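Local structure of enterochelin esterase (Salmonella enterica subsp. enterica serovar Typhimurium, 3MGA) at residues V189-T194 / V236-D241; L204-D209 / T283-Q288; C96-E101 / Q126-A131; I50-V55 / P69-R74. The protein probably hydrolyses the ester bonds of ferric enterobactin (enterochelin), the iron-loaded siderophore, through an alpha/beta-hydrolase domain that follows an E-set-like N-terminal domain. One frame throughout, in Å; residues are numbered along the deposited sequence.

In the fold
Interaction 4 comes first from the N terminus: it closes the loop between 50-55 and 69-74. Interaction 3 follows in series, bringing 126-131 back onto 96-101. The two touch, because strands 52-57 and 92-100 are neighbours in one antiparallel sheet, and together they join these strands, the turn 128-130 and segment 69-74 within the N-terminal domain. The esterase domain holds the other two. Their segments alternate along the chain, so interaction 1 (189-194 with 236-241) and interaction 2 (204-209 with 283-288) cross. They meet where strand 236-240 pairs with strand 204-207 in the central mixed sheet. The nearest atoms of interactions 2 and 3, one from each domain, are about 17 Å apart.

Interaction 1: residues V189-T194 / V236-D241; sequences VWILTT and VYLLID
Strands 189-193 and 236-240 pair antiparallel, with short axes 4.6 Å apart at closest approach and directions 163° apart. Trp190 with Leu239 and Leu192 with Tyr237 are the hydrogen-bonded pairs, and their side chains form one face. Four backbone bonds join them, and the shortest runs from Tyr237 N to Leu192 O at 2.7 Å. The pairs Val189 with Ile240, Ile191 with Leu238 and Thr193 with Val236 are non-hydrogen-bonded and form the other face. On the Trp190 and Leu192 face, the indole turns its edge to the partner strand: CE3 lies 3.5 Å from Leu239 O, which sits in the ring plane. The side chain of Leu239 crosses the indole at about a right angle, and Trp190 CZ3 reaches Asp241 CB at 4.0 Å. Farther along this face, Thr194 CG2 meets the edge of the Tyr237 ring, 3.7 Å from CE2. A water joins the hydroxyls of these two residues, and Thr194 OG1 also bonds to Ala235 N. On the Ile191 and Leu238 face, chi2 of 58° places Leu238 CD1 4.0 Å from Val189 CB, and it also touches Ile191 CG1. Asp241 OD1 accepts from Ile243 N, and OD2 forms a salt bridge with Arg188. Helices 210-216 and 220-228 cover the Trp190 and Leu192 face, helix 256-273 covers the Ile191 and Leu238 face, and strands 174-180 and 204-207 flank the pair in the sheet.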
loop_
_atom_site.group_PDB
_atom_site.type_symbol
_atom_site.label_atom_id
_atom_site.label_comp_id
_atom_site.label_asym_id
_atom_site.label_seq_id
_atom_site.Cartn_x
_atom_site.Cartn_y
_atom_site.Cartn_z
ATOM N N VAL A 189 16.959 5.941 -8.476
ATOM C CA VAL A 189 16.564 4.554 -8.655
ATOM C C VAL A 189 17.464 3.727 -7.720
ATOM O O VAL A 189 18.659 4.029 -7.553
ATOM C CB VAL A 189 16.687 4.077 -10.110
ATOM C CG1 VAL A 189 15.727 4.868 -11.014
ATOM C CG2 VAL A 189 18.140 4.187 -10.604
ATOM N N TRP A 190 16.890 2.725 -7.071
ATOM C CA TRP A 190 17.657 1.877 -6.171
ATOM C C TRP A 190 17.826 0.487 -6.772
ATOM O O TRP A 190 16.936 -0.025 -7.439
ATOM C CB TRP A 190 16.975 1.768 -4.817
ATOM C CG TRP A 190 16.976 3.011 -3.990
ATOM C CD1 TRP A 190 17.845 3.318 -2.980
ATOM C CD2 TRP A 190 16.042 4.096 -4.053
ATOM N NE1 TRP A 190 17.513 4.528 -2.414
ATOM C CE2 TRP A 190 16.415 5.030 -3.062
ATOM C CE3 TRP A 190 14.926 4.371 -4.846
ATOM C CZ2 TRP A 190 15.718 6.211 -2.854
ATOM C CZ3 TRP A 190 14.235 5.551 -4.639
ATOM C CH2 TRP A 190 14.633 6.453 -3.652
ATOM N N ILE A 191 18.972 -0.132 -6.530
ATOM C CA ILE A 191 19.231 -1.455 -7.068
ATOM C C ILE A 191 19.657 -2.417 -5.981
ATOM O O ILE A 191 20.640 -2.182 -5.297
ATOM C CB ILE A 191 20.350 -1.431 -8.125
ATOM C CG1 ILE A 191 19.991 -0.510 -9.287
ATOM C CG2 ILE A 191 20.601 -2.838 -8.666
ATOM C CD1 ILE A 191 21.098 -0.427 -10.352
ATOM N N LEU A 192 18.915 -3.501 -5.827
ATOM C CA LEU A 192 19.271 -4.540 -4.871
ATOM C C LEU A 192 19.398 -5.859 -5.622
ATOM O O LEU A 192 18.547 -6.185 -6.429
ATOM C CB LEU A 192 18.206 -4.703 -3.784
ATOM C CG LEU A 192 18.491 -5.845 -2.798
ATOM C CD1 LEU A 192 19.680 -5.477 -1.927
ATOM C CD2 LEU A 192 17.276 -6.147 -1.934
ATOM N N THR A 193 20.467 -6.600 -5.356
ATOM C CA THR A 193 20.670 -7.909 -5.959
ATOM C C THR A 193 20.677 -8.909 -4.807
ATOM O O THR A 193 21.252 -8.631 -3.760
ATOM C CB THR A 193 22.008 -7.998 -6.716
ATOM O OG1 THR A 193 23.088 -7.838 -5.796
ATOM C CG2 THR A 193 22.097 -6.933 -7.792
ATOM N N THR A 194 20.055 -10.067 -4.991
ATOM C CA THR A 194 19.993 -11.071 -3.929
ATOM C C THR A 194 20.592 -12.426 -4.318
ATOM O O THR A 194 20.294 -13.447 -3.696
ATOM C CB THR A 194 18.537 -11.270 -3.455
ATOM O OG1 THR A 194 17.727 -11.770 -4.533
ATOM C CG2 THR A 194 17.974 -9.954 -2.957
ATOM N N VAL A 236 17.244 -9.252 -9.246
ATOM C CA VAL A 236 17.713 -7.882 -9.364
ATOM C C VAL A 236 16.491 -7.012 -9.162
ATOM O O VAL A 236 15.570 -7.053 -9.971
ATOM C CB VAL A 236 18.301 -7.601 -10.774
ATOM C CG1 VAL A 236 18.591 -6.091 -10.962
ATOM C CG2 VAL A 236 19.548 -8.440 -11.010
ATOM N N TYR A 237 16.478 -6.232 -8.085
ATOM C CA TYR A 237 15.349 -5.354 -7.766
ATOM C C TYR A 237 15.621 -3.885 -8.098
ATOM O O TYR A 237 16.615 -3.328 -7.663
ATOM C CB TYR A 237 14.996 -5.484 -6.288
ATOM C CG TYR A 237 14.548 -6.870 -5.894
ATOM C CD1 TYR A 237 13.211 -7.241 -5.977
ATOM C CD2 TYR A 237 15.457 -7.808 -5.444
ATOM C CE1 TYR A 237 12.796 -8.511 -5.619
ATOM C CE2 TYR A 237 15.050 -9.078 -5.079
ATOM C CZ TYR A 237 13.721 -9.425 -5.175
ATOM O OH TYR A 237 13.321 -10.688 -4.819
ATOM N N LEU A 238 14.715 -3.268 -8.862
ATOM C CA LEU A 238 14.833 -1.876 -9.261
ATOM C C LEU A 238 13.698 -1.016 -8.688
ATOM O O LEU A 238 12.548 -1.133 -9.102
ATOM C CB LEU A 238 14.816 -1.796 -10.774
ATOM C CG LEU A 238 14.990 -0.428 -11.407
ATOM C CD1 LEU A 238 16.312 0.194 -10.966
ATOM C CD2 LEU A 238 14.926 -0.560 -12.915
ATOM N N LEU A 239 14.015 -0.154 -7.727
ATOM C CA LEU A 239 13.000 0.721 -7.145
ATOM C C LEU A 239 13.091 2.075 -7.800
ATOM O O LEU A 239 14.154 2.698 -7.780
ATOM C CB LEU A 239 13.160 0.839 -5.635
ATOM C CG LEU A 239 12.685 -0.346 -4.788
ATOM C CD1 LEU A 239 13.296 -1.661 -5.218
ATOM C CD2 LEU A 239 13.010 -0.047 -3.328
ATOM N N ILE A 240 11.982 2.533 -8.385
ATOM C CA ILE A 240 11.979 3.821 -9.072
ATOM C C ILE A 240 11.245 4.898 -8.277
ATOM O O ILE A 240 10.114 4.709 -7.851
ATOM C CB ILE A 240 11.359 3.721 -10.473
ATOM C CG1 ILE A 240 11.984 2.569 -11.266
ATOM C CG2 ILE A 240 11.543 5.040 -11.219
ATOM C CD1 ILE A 240 11.385 2.408 -12.647
ATOM N N ASP A 241 11.907 6.033 -8.098
ATOM C CA ASP A 241 11.346 7.166 -7.368
ATOM C C ASP A 241 10.283 7.816 -8.234
ATOM O O ASP A 241 10.539 8.116 -9.409
ATOM C CB ASP A 241 12.463 8.175 -7.082
ATOM C CG ASP A 241 12.041 9.301 -6.168
ATOM O OD1 ASP A 241 10.868 9.378 -5.769
ATOM O OD2 ASP A 241 12.911 10.127 -5.838
HETATM O O HOH W 1 15.278 -12.353 -4.325
#

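Interaction 2: residues L204-D209 / T283-Q288; sequences LAILLD and TVVAGQ
The parallel centre of the alpha/beta-hydrolase sheet includes Ala205, Ile206 and Leu207, which pair with Val284, Val285 and Ala286. The GxSxG pattern starts on strand 284-288 itself at Gly287 and continues to Ser289 and Gly291, consistent with the nucleophile elbow of this fold. Four backbone bonds alternate between the strands. Ile206 N donates to Val284 O at 2.7 Å, from 39° above the carbonyl plane, whereas Ala286 N meets Ile206 O nearly along the C=O axis. Ala205 CB packs on Val284 CB at 4.0 Å. On the other face, Ile206 CB approaches Val285 CG2. Beyond the last bridge, waters join the diverging chains. One donates to Leu208 O and Ala286 O and accepts from Gln288 NE2 at 2.9 Å. Another donates to Asp209 OD2 at 2.8 Å and to Gln288 OE1 at 2.6 Å, and accepts from Gln288 N. Gln288 bends at chi2 (77°), which turns CD back from an extended course. The side chains of Gln288 and Asp209 slide past each other in opposite directions, their amide and carboxylate planes 38° apart. Gln288 OE1 also takes a bond from Trp213 NE1, and Asp209 OD1 forms a salt bridge with Arg248 and a hydrogen bond with Gln211 NE2. The buried polar groups beside Gly287 are thus satisfied by water and by other side chains, which would limit the freedom of Asp209 and Gln288 to turn.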
loop_
_atom_site.group_PDB
_atom_site.type_symbol
_atom_site.label_atom_id
_atom_site.label_comp_id
_atom_site.label_asym_id
_atom_site.label_seq_id
_atom_site.Cartn_x
_atom_site.Cartn_y
_atom_site.Cartn_z
ATOM N N LEU A 204 14.381 -9.797 -13.243
ATOM C CA LEU A 204 14.337 -8.385 -12.904
ATOM C C LEU A 204 12.926 -8.099 -12.402
ATOM O O LEU A 204 11.942 -8.587 -12.980
ATOM C CB LEU A 204 14.586 -7.511 -14.132
ATOM C CG LEU A 204 14.308 -6.008 -13.934
ATOM C CD1 LEU A 204 15.270 -5.402 -12.903
ATOM C CD2 LEU A 204 14.414 -5.248 -15.252
ATOM N N ALA A 205 12.837 -7.302 -11.341
ATOM C CA ALA A 205 11.565 -6.918 -10.763
ATOM C C ALA A 205 11.576 -5.414 -10.567
ATOM O O ALA A 205 12.445 -4.880 -9.872
ATOM C CB ALA A 205 11.344 -7.639 -9.422
ATOM N N ILE A 206 10.628 -4.723 -11.193
ATOM C CA ILE A 206 10.544 -3.281 -11.054
ATOM C C ILE A 206 9.461 -2.884 -10.061
ATOM O O ILE A 206 8.298 -3.272 -10.195
ATOM C CB ILE A 206 10.256 -2.602 -12.389
ATOM C CG1 ILE A 206 11.402 -2.863 -13.369
ATOM C CG2 ILE A 206 10.080 -1.103 -12.190
ATOM C CD1 ILE A 206 11.188 -2.211 -14.727
ATOM N N LEU A 207 9.854 -2.108 -9.058
ATOM C CA LEU A 207 8.921 -1.629 -8.055
ATOM C C LEU A 207 8.727 -0.127 -8.155
ATOM O O LEU A 207 9.670 0.652 -7.981
ATOM C CB LEU A 207 9.353 -2.024 -6.645
ATOM C CG LEU A 207 9.106 -3.470 -6.196
ATOM C CD1 LEU A 207 9.815 -4.489 -7.062
ATOM C CD2 LEU A 207 9.545 -3.623 -4.756
ATOM N N LEU A 208 7.491 0.272 -8.433
ATOM C CA LEU A 208 7.149 1.677 -8.538
ATOM C C LEU A 208 7.038 2.229 -7.115
ATOM O O LEU A 208 7.041 1.456 -6.155
ATOM C CB LEU A 208 5.867 1.846 -9.344
ATOM C CG LEU A 208 5.985 1.325 -10.779
ATOM C CD1 LEU A 208 4.619 1.310 -11.470
ATOM C CD2 LEU A 208 7.027 2.139 -11.597
ATOM N N ASP A 209 6.947 3.551 -6.973
ATOM C CA ASP A 209 6.935 4.178 -5.651
ATOM C C ASP A 209 8.145 3.670 -4.862
ATOM O O ASP A 209 8.060 3.347 -3.675
ATOM C CB ASP A 209 5.610 3.940 -4.931
ATOM C CG ASP A 209 4.472 4.773 -5.518
ATOM O OD1 ASP A 209 4.678 5.983 -5.747
ATOM O OD2 ASP A 209 3.366 4.239 -5.727
ATOM N N THR A 283 9.920 -11.246 -15.757
ATOM C CA THR A 283 10.189 -9.847 -15.572
ATOM C C THR A 283 8.962 -9.233 -14.922
ATOM O O THR A 283 7.865 -9.199 -15.510
ATOM C CB THR A 283 10.516 -9.169 -16.901
ATOM O OG1 THR A 283 11.661 -9.815 -17.489
ATOM C CG2 THR A 283 10.819 -7.701 -16.689
ATOM N N VAL A 284 9.149 -8.740 -13.703
ATOM C CA VAL A 284 8.059 -8.179 -12.954
ATOM C C VAL A 284 7.999 -6.668 -12.918
ATOM O O VAL A 284 9.009 -5.983 -12.901
ATOM C CB VAL A 284 8.099 -8.666 -11.486
ATOM C CG1 VAL A 284 7.097 -7.865 -10.604
ATOM C CG2 VAL A 284 7.836 -10.165 -11.416
ATOM N N VAL A 285 6.772 -6.172 -12.923
ATOM C CA VAL A 285 6.495 -4.779 -12.753
ATOM C C VAL A 285 5.440 -4.824 -11.642
ATOM O O VAL A 285 4.383 -5.449 -11.784
ATOM C CB VAL A 285 6.023 -4.104 -14.030
ATOM C CG1 VAL A 285 5.603 -2.690 -13.733
ATOM C CG2 VAL A 285 7.158 -4.125 -15.084
ATOM N N ALA A 286 5.771 -4.224 -10.509
ATOM C CA ALA A 286 4.889 -4.229 -9.356
ATOM C C ALA A 286 4.621 -2.811 -8.892
ATOM O O ALA A 286 5.526 -1.985 -8.858
ATOM C CB ALA A 286 5.525 -5.063 -8.222
ATOM N N GLY A 287 3.378 -2.528 -8.530
ATOM C CA GLY A 287 3.003 -1.193 -8.067
ATOM C C GLY A 287 1.683 -1.167 -7.319
ATOM O O GLY A 287 0.900 -2.118 -7.387
ATOM N N GLN A 288 1.435 -0.069 -6.600
ATOM C CA GLN A 288 0.220 0.089 -5.826
ATOM C C GLN A 288 -0.518 1.357 -6.225
ATOM O O GLN A 288 0.102 2.377 -6.516
ATOM C CB GLN A 288 0.541 0.164 -4.332
ATOM C CG GLN A 288 1.486 -0.909 -3.835
ATOM C CD GLN A 288 2.927 -0.643 -4.205
ATOM O OE1 GLN A 288 3.381 0.498 -4.177
ATOM N NE2 GLN A 288 3.666 -1.701 -4.515
HETATM O O HOH W 2 14.109 -10.472 -15.906
HETATM O O HOH W 3 6.168 -1.353 -5.888
HETATM O O HOH W 4 3.653 1.617 -6.562
#

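Interaction 3: residues C96-E101 / Q126-A131; sequences CFIPTE and QLLPQA
Ile98 and Ala131 form the centre of this contact, with Ile98 CG1 3.6 Å from Ala131 CB. The branches of Ile98 spread over Ala131, Leu127 and Leu128, and CD1 and CG2 both reach Leu127. CG1 is anti to the carbonyl carbon (chi1 -50°), and CG2 is anti to the backbone N. CD1 continues from CG1 in extended form (chi2 -180°) and touches Leu128 CD2 at 3.7 Å. CG2 lies against Leu127, 3.6 Å from its O and 4.0 Å from its CB. The side chains of Ile98 and Leu127 cross at about a right angle. Beside them, Cys96 SG meets Ala131 CB at 3.8 Å. Gln130 is extended beyond CG and spans to Thr100, where OG1 donates a weak hydrogen bond to OE1 at 3.4 Å. Thr100 OG1 has a stronger partner in the backbone N of Arg102. The main chains also touch: Ala131 CA directs a C-H contact to Phe97 O. From strand 52-57, Tyr56 packs on Leu128 and Trp54 on Leu127. Here residues 127-131, with the 3-10 turn 128-130, pack on strand 92-100 in the N-terminal domain, which belongs by sequence to the E-set clan of immunoglobulin-like beta-sandwich folds.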
loop_
_atom_site.group_PDB
_atom_site.type_symbol
_atom_site.label_atom_id
_atom_site.label_comp_id
_atom_site.label_asym_id
_atom_site.label_seq_id
_atom_site.Cartn_x
_atom_site.Cartn_y
_atom_site.Cartn_z
ATOM N N CYS A 96 -3.964 6.489 12.929
ATOM C CA CYS A 96 -3.299 7.621 13.539
ATOM C C CYS A 96 -4.367 8.404 14.272
ATOM O O CYS A 96 -5.550 8.234 13.987
ATOM C CB CYS A 96 -2.589 8.486 12.476
ATOM S SG CYS A 96 -3.654 9.176 11.164
ATOM N N PHE A 97 -3.972 9.211 15.250
ATOM C CA PHE A 97 -4.946 10.027 15.962
ATOM C C PHE A 97 -4.723 11.478 15.577
ATOM O O PHE A 97 -3.633 11.848 15.145
ATOM C CB PHE A 97 -4.840 9.889 17.488
ATOM C CG PHE A 97 -4.774 8.470 17.982
ATOM C CD1 PHE A 97 -5.663 7.509 17.518
ATOM C CD2 PHE A 97 -3.881 8.120 18.992
ATOM C CE1 PHE A 97 -5.609 6.199 17.997
ATOM C CE2 PHE A 97 -3.833 6.823 19.484
ATOM C CZ PHE A 97 -4.698 5.861 18.985
ATOM N N ILE A 98 -5.761 12.296 15.736
ATOM C CA ILE A 98 -5.675 13.713 15.432
ATOM C C ILE A 98 -6.265 14.516 16.595
ATOM O O ILE A 98 -7.419 14.965 16.535
ATOM C CB ILE A 98 -6.417 14.070 14.139
ATOM C CG1 ILE A 98 -6.001 13.138 12.999
ATOM C CG2 ILE A 98 -6.169 15.537 13.777
ATOM C CD1 ILE A 98 -6.689 13.431 11.698
ATOM N N PRO A 99 -5.476 14.687 17.671
ATOM C CA PRO A 99 -5.939 15.456 18.817
ATOM C C PRO A 99 -5.855 16.941 18.497
ATOM O O PRO A 99 -4.765 17.446 18.236
ATOM C CB PRO A 99 -4.964 15.063 19.928
ATOM C CG PRO A 99 -3.737 14.629 19.233
ATOM C CD PRO A 99 -4.117 14.152 17.867
ATOM N N THR A 100 -7.000 17.624 18.501
ATOM C CA THR A 100 -7.053 19.046 18.170
ATOM C C THR A 100 -8.020 19.841 19.036
ATOM O O THR A 100 -8.891 19.277 19.696
ATOM C CB THR A 100 -7.493 19.255 16.704
ATOM O OG1 THR A 100 -7.629 20.661 16.442
ATOM C CG2 THR A 100 -8.832 18.567 16.440
ATOM N N GLU A 101 -7.842 21.160 19.014
ATOM C CA GLU A 101 -8.700 22.090 19.738
ATOM C C GLU A 101 -9.797 22.570 18.803
ATOM O O GLU A 101 -10.753 23.207 19.235
ATOM C CB GLU A 101 -7.907 23.314 20.206
ATOM C CG GLU A 101 -6.739 23.026 21.136
ATOM C CD GLU A 101 -5.982 24.289 21.522
ATOM O OE1 GLU A 101 -6.348 25.381 21.036
ATOM O OE2 GLU A 101 -5.019 24.192 22.311
ATOM N N GLN A 126 -7.738 19.080 6.059
ATOM C CA GLN A 126 -7.456 20.144 7.032
ATOM C C GLN A 126 -6.998 19.622 8.400
ATOM O O GLN A 126 -6.382 20.358 9.166
ATOM C CB GLN A 126 -8.654 21.103 7.186
ATOM C CG GLN A 126 -8.728 22.236 6.132
ATOM C CD GLN A 126 -8.806 21.754 4.687
ATOM O OE1 GLN A 126 -9.083 20.588 4.419
ATOM N NE2 GLN A 126 -8.571 22.665 3.750
ATOM N N LEU A 127 -7.272 18.355 8.701
ATOM C CA LEU A 127 -6.879 17.778 9.994
ATOM C C LEU A 127 -5.633 16.877 9.939
ATOM O O LEU A 127 -4.743 17.017 10.775
ATOM C CB LEU A 127 -8.054 17.014 10.605
ATOM C CG LEU A 127 -9.273 17.864 10.967
ATOM C CD1 LEU A 127 -10.431 16.994 11.412
ATOM C CD2 LEU A 127 -8.909 18.876 12.046
ATOM N N LEU A 128 -5.567 15.979 8.956
ATOM C CA LEU A 128 -4.428 15.032 8.817
ATOM C C LEU A 128 -3.020 15.617 8.984
ATOM O O LEU A 128 -2.132 14.922 9.470
ATOM C CB LEU A 128 -4.519 14.237 7.506
ATOM C CG LEU A 128 -5.634 13.181 7.443
ATOM C CD1 LEU A 128 -5.696 12.539 6.069
ATOM C CD2 LEU A 128 -5.440 12.114 8.512
ATOM N N PRO A 129 -2.791 16.879 8.575
ATOM C CA PRO A 129 -1.438 17.379 8.833
ATOM C C PRO A 129 -1.101 17.406 10.337
ATOM O O PRO A 129 0.079 17.390 10.701
ATOM C CB PRO A 129 -1.467 18.796 8.251
ATOM C CG PRO A 129 -2.488 18.731 7.168
ATOM C CD PRO A 129 -3.541 17.757 7.658
ATOM N N GLN A 130 -2.132 17.449 11.184
ATOM C CA GLN A 130 -1.969 17.467 12.638
ATOM C C GLN A 130 -1.966 16.051 13.233
ATOM O O GLN A 130 -1.780 15.880 14.444
ATOM C CB GLN A 130 -3.102 18.277 13.284
ATOM C CG GLN A 130 -3.174 19.749 12.853
ATOM C CD GLN A 130 -4.325 20.517 13.515
ATOM O OE1 GLN A 130 -5.270 19.927 14.042
ATOM N NE2 GLN A 130 -4.250 21.841 13.472
ATOM N N ALA A 131 -2.179 15.047 12.382
ATOM C CA ALA A 131 -2.218 13.650 12.810
ATOM C C ALA A 131 -0.886 13.149 13.358
ATOM O O ALA A 131 0.174 13.596 12.938
ATOM C CB ALA A 131 -2.666 12.764 11.659
#

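Interaction 4: residues I50-V55 / P69-R74; sequences IRRVWV and PQTMAR
Thr71 OG1 joins two backbone groups. It accepts Val53 N at 3.0 Å in a nearly straight bond (171°) and donates to Met72 O, on a lone pair in the carbonyl plane. The hydroxyl thereby links strand 52-57 to the residue that follows Thr71. A chi1 of 174° sets OG1 anti to the backbone N of Thr71, where it reaches Val53 N. Two main-chain bonds flank this site: Met72 N to Val53 O at 2.8 Å and Val55 N to Gln70 O at 2.9 Å. Trp54 and Thr71 form the single bridge between the backbones. One face of the Trp54 indole lies against Thr71 CB and Arg52 CB. Thr71 CB makes a CH-pi contact there, 4.0 Å from the centroid of the six-membered ring, and Arg52 CB sits toward the rim. Trp54 and Pro69 lie side by side, with CZ3 3.4 Å from Pro69 CB, while Pro69 O sits at the ring edge in plane. Phe106 adds an edge-to-face contact with the indole. Met72 (selenomethionine) is extended beyond CG and packs against Val53 and Val55. Its CG touches Val55 CG2 at 3.5 Å, its SE reaches Val53 CG1 at 4.0 Å, and the side chains of Val55 and Met72 cross at about a right angle. Arg74 forms a salt bridge with Asp40. Arg51 and Arg52 both face Thr100 in a classic beta bulge. Segment 69-74 thus runs from the outer edge of strand 52-57 to strand 73-74 of the other antiparallel sheet, a crossing between sheets consistent with the beta-sandwich of an E-set domain.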
loop_
_atom_site.group_PDB
_atom_site.type_symbol
_atom_site.label_atom_id
_atom_site.label_comp_id
_atom_site.label_asym_id
_atom_site.label_seq_id
_atom_site.Cartn_x
_atom_site.Cartn_y
_atom_site.Cartn_z
ATOM N N ILE A 50 -8.354 20.497 24.611
ATOM C CA ILE A 50 -8.675 19.584 23.516
ATOM C C ILE A 50 -10.176 19.331 23.349
ATOM O O ILE A 50 -10.868 18.926 24.289
ATOM C CB ILE A 50 -7.952 18.227 23.674
ATOM C CG1 ILE A 50 -6.432 18.418 23.609
ATOM C CG2 ILE A 50 -8.385 17.269 22.589
ATOM C CD1 ILE A 50 -5.940 19.037 22.310
ATOM N N ARG A 51 -10.650 19.569 22.125
ATOM C CA ARG A 51 -12.048 19.383 21.745
ATOM C C ARG A 51 -12.258 18.027 21.059
ATOM O O ARG A 51 -13.222 17.319 21.351
ATOM C CB ARG A 51 -12.485 20.496 20.782
ATOM C CG ARG A 51 -12.489 21.908 21.356
ATOM C CD ARG A 51 -13.562 22.099 22.410
ATOM N NE ARG A 51 -13.679 23.495 22.827
ATOM C CZ ARG A 51 -14.587 23.952 23.690
ATOM N NH1 ARG A 51 -15.472 23.126 24.242
ATOM N NH2 ARG A 51 -14.613 25.243 24.004
ATOM N N ARG A 52 -11.363 17.678 20.137
ATOM C CA ARG A 52 -11.469 16.405 19.399
ATOM C C ARG A 52 -10.190 15.575 19.422
ATOM O O ARG A 52 -9.095 16.081 19.643
ATOM C CB ARG A 52 -11.824 16.662 17.927
ATOM C CG ARG A 52 -13.159 17.359 17.674
ATOM C CD ARG A 52 -14.359 16.491 18.044
ATOM N NE ARG A 52 -15.616 17.125 17.643
ATOM C CZ ARG A 52 -16.304 18.001 18.375
ATOM N NH1 ARG A 52 -15.877 18.378 19.577
ATOM N NH2 ARG A 52 -17.433 18.511 17.897
ATOM N N VAL A 53 -10.366 14.282 19.183
ATOM C CA VAL A 53 -9.274 13.320 19.085
ATOM C C VAL A 53 -9.777 12.318 18.058
ATOM O O VAL A 53 -10.328 11.276 18.411
ATOM C CB VAL A 53 -8.978 12.608 20.412
ATOM C CG1 VAL A 53 -7.768 11.721 20.248
ATOM C CG2 VAL A 53 -8.753 13.620 21.538
ATOM N N TRP A 54 -9.606 12.650 16.781
ATOM C CA TRP A 54 -10.096 11.798 15.702
ATOM C C TRP A 54 -9.259 10.532 15.564
ATOM O O TRP A 54 -8.034 10.552 15.707
ATOM C CB TRP A 54 -10.146 12.560 14.368
ATOM C CG TRP A 54 -10.908 13.881 14.432
ATOM C CD1 TRP A 54 -10.365 15.134 14.530
ATOM C CD2 TRP A 54 -12.330 14.066 14.428
ATOM N NE1 TRP A 54 -11.354 16.078 14.576
ATOM C CE2 TRP A 54 -12.571 15.454 14.512
ATOM C CE3 TRP A 54 -13.423 13.196 14.351
ATOM C CZ2 TRP A 54 -13.859 15.993 14.529
ATOM C CZ3 TRP A 54 -14.701 13.730 14.370
ATOM C CH2 TRP A 54 -14.910 15.117 14.460
ATOM N N VAL A 55 -9.937 9.424 15.307
ATOM C CA VAL A 55 -9.278 8.154 15.128
ATOM C C VAL A 55 -9.402 7.898 13.643
ATOM O O VAL A 55 -10.502 7.676 13.137
ATOM C CB VAL A 55 -9.960 7.060 15.974
ATOM C CG1 VAL A 55 -9.280 5.709 15.783
ATOM C CG2 VAL A 55 -9.951 7.474 17.461
ATOM N N PRO A 69 -16.981 10.959 10.618
ATOM C CA PRO A 69 -15.753 11.187 11.386
ATOM C C PRO A 69 -15.868 10.726 12.833
ATOM O O PRO A 69 -16.743 11.187 13.566
ATOM C CB PRO A 69 -15.566 12.697 11.302
ATOM C CG PRO A 69 -16.173 13.061 10.002
ATOM C CD PRO A 69 -17.329 12.131 9.794
ATOM N N GLN A 70 -14.985 9.811 13.221
ATOM C CA GLN A 70 -14.985 9.243 14.564
ATOM C C GLN A 70 -13.948 9.892 15.456
ATOM O O GLN A 70 -12.779 9.966 15.102
ATOM C CB GLN A 70 -14.710 7.741 14.492
ATOM C CG GLN A 70 -15.737 6.984 13.687
ATOM C CD GLN A 70 -17.112 7.067 14.308
ATOM O OE1 GLN A 70 -17.264 6.923 15.515
ATOM N NE2 GLN A 70 -18.121 7.277 13.480
ATOM N N THR A 71 -14.396 10.358 16.615
ATOM C CA THR A 71 -13.526 10.986 17.598
ATOM C C THR A 71 -13.653 10.247 18.910
ATOM O O THR A 71 -14.696 9.654 19.193
ATOM C CB THR A 71 -13.908 12.458 17.852
ATOM O OG1 THR A 71 -13.104 12.985 18.918
ATOM C CG2 THR A 71 -15.383 12.575 18.240
HETATM N N MSE A 72 -12.593 10.280 19.710
HETATM C CA MSE A 72 -12.623 9.642 21.010
HETATM C C MSE A 72 -13.416 10.518 21.985
HETATM O O MSE A 72 -13.840 11.636 21.658
HETATM C CB MSE A 72 -11.213 9.437 21.569
HETATM C CG MSE A 72 -10.289 8.580 20.725
HETATM SE SE MSE A 72 -8.673 8.118 21.714
HETATM C CE MSE A 72 -7.738 7.082 20.354
ATOM N N ALA A 73 -13.617 9.981 23.182
ATOM C CA ALA A 73 -14.305 10.671 24.249
ATOM C C ALA A 73 -13.501 10.399 25.509
ATOM O O ALA A 73 -12.980 9.289 25.681
ATOM C CB ALA A 73 -15.727 10.152 24.393
ATOM N N ARG A 74 -13.369 11.404 26.372
ATOM C CA ARG A 74 -12.619 11.218 27.611
ATOM C C ARG A 74 -13.491 10.753 28.770
ATOM O O ARG A 74 -14.653 11.144 28.892
ATOM C CB ARG A 74 -11.840 12.475 28.038
ATOM C CG ARG A 74 -12.635 13.761 28.117
ATOM C CD ARG A 74 -12.031 14.721 29.153
ATOM N NE ARG A 74 -10.579 14.900 29.055
ATOM C CZ ARG A 74 -9.960 15.864 28.376
ATOM N NH1 ARG A 74 -10.645 16.781 27.695
ATOM N NH2 ARG A 74 -8.635 15.916 28.383
HETATM O O HOH W 5 -12.995 9.158 11.508
#